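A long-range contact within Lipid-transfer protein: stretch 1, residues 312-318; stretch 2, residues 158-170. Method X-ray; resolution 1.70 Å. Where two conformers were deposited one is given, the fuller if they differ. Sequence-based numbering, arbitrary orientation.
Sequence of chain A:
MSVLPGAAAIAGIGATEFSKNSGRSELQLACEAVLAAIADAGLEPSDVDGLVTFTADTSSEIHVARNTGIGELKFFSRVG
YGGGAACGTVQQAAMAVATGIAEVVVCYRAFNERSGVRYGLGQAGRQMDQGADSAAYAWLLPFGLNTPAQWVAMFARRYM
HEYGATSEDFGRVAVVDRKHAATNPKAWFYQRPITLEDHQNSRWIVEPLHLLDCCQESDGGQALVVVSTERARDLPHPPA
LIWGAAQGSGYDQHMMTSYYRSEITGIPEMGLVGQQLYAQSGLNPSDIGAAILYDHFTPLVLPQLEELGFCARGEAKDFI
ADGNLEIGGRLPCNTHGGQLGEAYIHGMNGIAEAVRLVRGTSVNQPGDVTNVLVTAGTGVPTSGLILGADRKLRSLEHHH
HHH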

# COMPACT_ATOMS: atom_id res chain seq x y z
N ALA A 312 -9.66 21.11 -27.31
CA ALA A 312 -8.29 21.55 -27.52
C ALA A 312 -7.69 22.12 -26.24
O ALA A 312 -8.39 22.55 -25.32
CB ALA A 312 -8.24 22.61 -28.62
N ARG A 313 -6.35 22.14 -26.19
CA ARG A 313 -5.64 22.76 -25.07
C ARG A 313 -6.13 24.18 -24.84
O ARG A 313 -6.22 24.98 -25.77
CB ARG A 313 -4.13 22.80 -25.34
CG ARG A 313 -3.46 21.50 -25.34
CD ARG A 313 -3.33 21.00 -23.95
NE ARG A 313 -2.74 19.68 -23.96
CZ ARG A 313 -2.66 18.91 -22.89
NH1 ARG A 313 -3.14 19.35 -21.73
NH2 ARG A 313 -2.11 17.72 -23.02
N GLY A 314 -6.42 24.50 -23.58
CA GLY A 314 -6.90 25.81 -23.17
C GLY A 314 -8.34 26.13 -23.50
O GLY A 314 -8.79 27.23 -23.17
N GLU A 315 -9.07 25.22 -24.14
CA GLU A 315 -10.44 25.50 -24.53
C GLU A 315 -11.50 24.75 -23.71
O GLU A 315 -12.68 24.79 -24.07
CB GLU A 315 -10.59 25.19 -26.03
CG GLU A 315 -9.56 25.97 -26.83
CD GLU A 315 -9.87 26.09 -28.30
OE1 GLU A 315 -10.69 25.31 -28.80
OE2 GLU A 315 -9.28 26.99 -28.94
N ALA A 316 -11.12 24.11 -22.60
CA ALA A 316 -12.13 23.51 -21.74
C ALA A 316 -13.15 24.53 -21.27
O ALA A 316 -14.33 24.19 -21.11
CB ALA A 316 -11.47 22.84 -20.53
N LYS A 317 -12.74 25.76 -21.03
CA LYS A 317 -13.69 26.77 -20.57
C LYS A 317 -14.79 26.96 -21.61
O LYS A 317 -15.96 27.16 -21.26
CB LYS A 317 -12.99 28.09 -20.30
CG LYS A 317 -12.39 28.75 -21.54
CD LYS A 317 -11.53 29.97 -21.14
CE LYS A 317 -10.87 30.64 -22.35
NZ LYS A 317 -11.92 31.18 -23.26
N ASP A 318 -14.43 26.85 -22.88
CA ASP A 318 -15.41 27.01 -23.96
C ASP A 318 -16.30 25.77 -24.09
O ASP A 318 -17.51 25.89 -24.27
CB ASP A 318 -14.67 27.30 -25.26
CG ASP A 318 -13.73 28.48 -25.13
OD1 ASP A 318 -14.21 29.57 -24.75
OD2 ASP A 318 -12.52 28.34 -25.37
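Stretch 2 158-170: RYMHEYGATSEDF

Stretch 2 runs as helix, short loop and helix, and it lies against a turn and the first residues of another helix in stretch 1. From Tyr163 to Asp169 the nearest partner moves from Gly314 to Lys317: the CA atoms of Gly314 and Tyr163 are 5.2 Å apart, and those of Lys317 and Asp169 are 5.7 Å apart.

The first helix, 158-163, opens away from the contact. Arg158 uses NE to make a salt bridge with Glu162 OE2 at 2.8 Å, one helical turn on, a pairing made out of reach of stretch 1. Tyr159 is different: its CA-to-CB bond points sideways, but the long side chain, with chi1 in t, brings Tyr159 OH 3.8 Å from Ala316 CB and 4.1 Å from Gly314 CA. A water donates to Tyr159 OH (2.7 Å) and to Gly314 O (2.8 Å) and accepts from Lys317 N (2.9 Å), linking the two stretches.

Tyr163 ends this helix, its CA-to-CB bond pointing toward stretch 1, chi1 in m. Its ring receives Gly314, the third residue of a type II turn from Ala312 to Glu315. Gly314 CA lies 3.4 Å from the ring centroid of Tyr163, 15° off the normal, a CH-pi contact over one face. Glycine suits the place twice over: its phi is positive, and an ideal CB on Gly314 would come within 2.3 Å of Tyr163 CD1, a clash. A second water donates to Tyr163 O and Gly314 O, both at 2.9 Å.

Gly164 leaves helical geometry with phi 73°, a value glycine adopts easily, and the chain turns into the loop. Here the extended methylenes of Lys317 pack along the backbone: its CE is 3.3 Å from Tyr163 O, and its CD is 3.9 Å from Ala165 CA. Ala165 CB, a single methyl, lies 4.2 Å from Lys317 CD. The charged tip of the lysine is paired within its own stretch, Lys317 NZ meeting Asp318 OD1 in a salt bridge at 3.2 Å.

Thr166 caps the second helix, its OG1 accepting a weak bond from Glu168 N at 3.2 Å. Asp169 OD2 in turn accepts from Thr166 N at 2.8 Å, so the carboxylate holds the residue before the helix. The CA-to-CB bond of Asp169 points toward stretch 1, and Asp169 CG lies 3.6 Å from Lys317 CB. A third water donates to Asp169 OD1 (2.6 Å) and Lys317 O (2.8 Å). No direct hydrogen bond crosses between the stretches; packing and bridging waters join them.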

# COMPACT_ATOMS: atom_id res chain seq x y z
N ARG A 158 -2.03 29.36 -12.56
CA ARG A 158 -1.24 29.36 -13.79
C ARG A 158 -2.09 29.01 -15.00
O ARG A 158 -1.88 29.55 -16.10
CB ARG A 158 -0.07 28.38 -13.64
CG ARG A 158 0.89 28.39 -14.85
CD ARG A 158 1.79 29.62 -14.85
NE ARG A 158 2.47 29.74 -16.15
CZ ARG A 158 3.45 30.60 -16.41
NH1 ARG A 158 3.91 31.41 -15.46
NH2 ARG A 158 3.99 30.63 -17.63
N TYR A 159 -3.07 28.13 -14.83
CA TYR A 159 -3.97 27.80 -15.93
C TYR A 159 -4.78 29.03 -16.36
O TYR A 159 -4.98 29.28 -17.56
CB TYR A 159 -4.88 26.64 -15.51
CG TYR A 159 -5.84 26.17 -16.59
CD1 TYR A 159 -7.05 26.81 -16.77
CD2 TYR A 159 -5.54 25.09 -17.39
CE1 TYR A 159 -7.93 26.40 -17.75
CE2 TYR A 159 -6.42 24.68 -18.39
CZ TYR A 159 -7.61 25.34 -18.56
OH TYR A 159 -8.53 24.96 -19.53
N MET A 160 -5.22 29.82 -15.38
CA MET A 160 -5.90 31.09 -15.69
C MET A 160 -4.99 32.02 -16.46
O MET A 160 -5.42 32.67 -17.42
CB MET A 160 -6.32 31.78 -14.40
CG MET A 160 -7.41 31.07 -13.63
SD MET A 160 -7.64 31.72 -11.96
CE MET A 160 -8.30 33.35 -12.28
N HIS A 161 -3.74 32.13 -16.03
CA HIS A 161 -2.78 32.99 -16.71
C HIS A 161 -2.59 32.57 -18.16
O HIS A 161 -2.59 33.40 -19.08
CB HIS A 161 -1.44 32.92 -15.97
CG HIS A 161 -0.31 33.57 -16.69
ND1 HIS A 161 -0.12 34.94 -16.67
CD2 HIS A 161 0.69 33.06 -17.44
CE1 HIS A 161 0.95 35.23 -17.39
NE2 HIS A 161 1.45 34.11 -17.87
N GLU A 162 -2.37 31.28 -18.40
CA GLU A 162 -2.02 30.86 -19.74
C GLU A 162 -3.21 30.87 -20.68
O GLU A 162 -3.04 31.15 -21.88
CB GLU A 162 -1.39 29.47 -19.70
CG GLU A 162 -0.11 29.49 -18.90
CD GLU A 162 0.63 28.18 -18.89
OE1 GLU A 162 0.12 27.17 -19.43
OE2 GLU A 162 1.74 28.16 -18.33
N TYR A 163 -4.41 30.62 -20.19
CA TYR A 163 -5.55 30.38 -21.07
C TYR A 163 -6.70 31.37 -20.89
O TYR A 163 -7.69 31.28 -21.63
CB TYR A 163 -6.06 28.96 -20.85
CG TYR A 163 -5.06 27.90 -21.23
CD1 TYR A 163 -4.42 27.94 -22.46
CD2 TYR A 163 -4.73 26.87 -20.35
CE1 TYR A 163 -3.52 26.99 -22.82
CE2 TYR A 163 -3.81 25.89 -20.71
CZ TYR A 163 -3.21 25.96 -21.95
OH TYR A 163 -2.30 25.01 -22.33
N GLY A 164 -6.61 32.27 -19.94
CA GLY A 164 -7.64 33.26 -19.73
C GLY A 164 -8.91 32.73 -19.12
O GLY A 164 -9.94 33.39 -19.19
N ALA A 165 -8.86 31.54 -18.53
CA ALA A 165 -9.98 31.06 -17.75
C ALA A 165 -10.13 31.93 -16.51
O ALA A 165 -9.16 32.49 -16.00
CB ALA A 165 -9.78 29.61 -17.33
N THR A 166 -11.37 32.03 -16.05
CA THR A 166 -11.74 32.87 -14.92
C THR A 166 -12.35 32.01 -13.82
O THR A 166 -12.68 30.84 -14.02
CB THR A 166 -12.76 33.94 -15.31
OG1 THR A 166 -14.02 33.31 -15.58
CG2 THR A 166 -12.30 34.70 -16.56
N SER A 167 -12.59 32.64 -12.69
CA SER A 167 -13.27 31.95 -11.60
C SER A 167 -14.65 31.45 -12.04
O SER A 167 -15.08 30.37 -11.63
CB SER A 167 -13.40 32.85 -10.39
OG SER A 167 -14.11 32.21 -9.33
N GLU A 168 -15.37 32.21 -12.87
CA GLU A 168 -16.68 31.74 -13.30
C GLU A 168 -16.57 30.47 -14.13
O GLU A 168 -17.50 29.65 -14.11
CB GLU A 168 -17.41 32.84 -14.09
CG GLU A 168 -17.91 33.94 -13.19
CD GLU A 168 -18.80 34.94 -13.90
OE1 GLU A 168 -18.65 35.09 -15.13
OE2 GLU A 168 -19.66 35.55 -13.22
N ASP A 169 -15.48 30.30 -14.89
CA ASP A 169 -15.31 29.05 -15.63
C ASP A 169 -15.20 27.86 -14.68
O ASP A 169 -15.81 26.81 -14.91
CB ASP A 169 -14.07 29.13 -16.53
CG ASP A 169 -14.23 30.16 -17.62
OD1 ASP A 169 -15.31 30.18 -18.23
OD2 ASP A 169 -13.29 30.95 -17.84
N PHE A 170 -14.44 28.01 -13.60
CA PHE A 170 -14.41 26.95 -12.58
C PHE A 170 -15.78 26.79 -11.93
O PHE A 170 -16.21 25.66 -11.62
CB PHE A 170 -13.35 27.28 -11.52
CG PHE A 170 -11.95 27.44 -12.06
CD1 PHE A 170 -11.51 26.73 -13.17
CD2 PHE A 170 -11.06 28.33 -11.45
CE1 PHE A 170 -10.21 26.88 -13.65
CE2 PHE A 170 -9.76 28.49 -11.94
CZ PHE A 170 -9.34 27.77 -13.02
O HOH W 1 -10.03 26.84 -20.74
O HOH W 2 -7.76 29.81 -24.08
O HOH W 3 -16.74 28.00 -18.70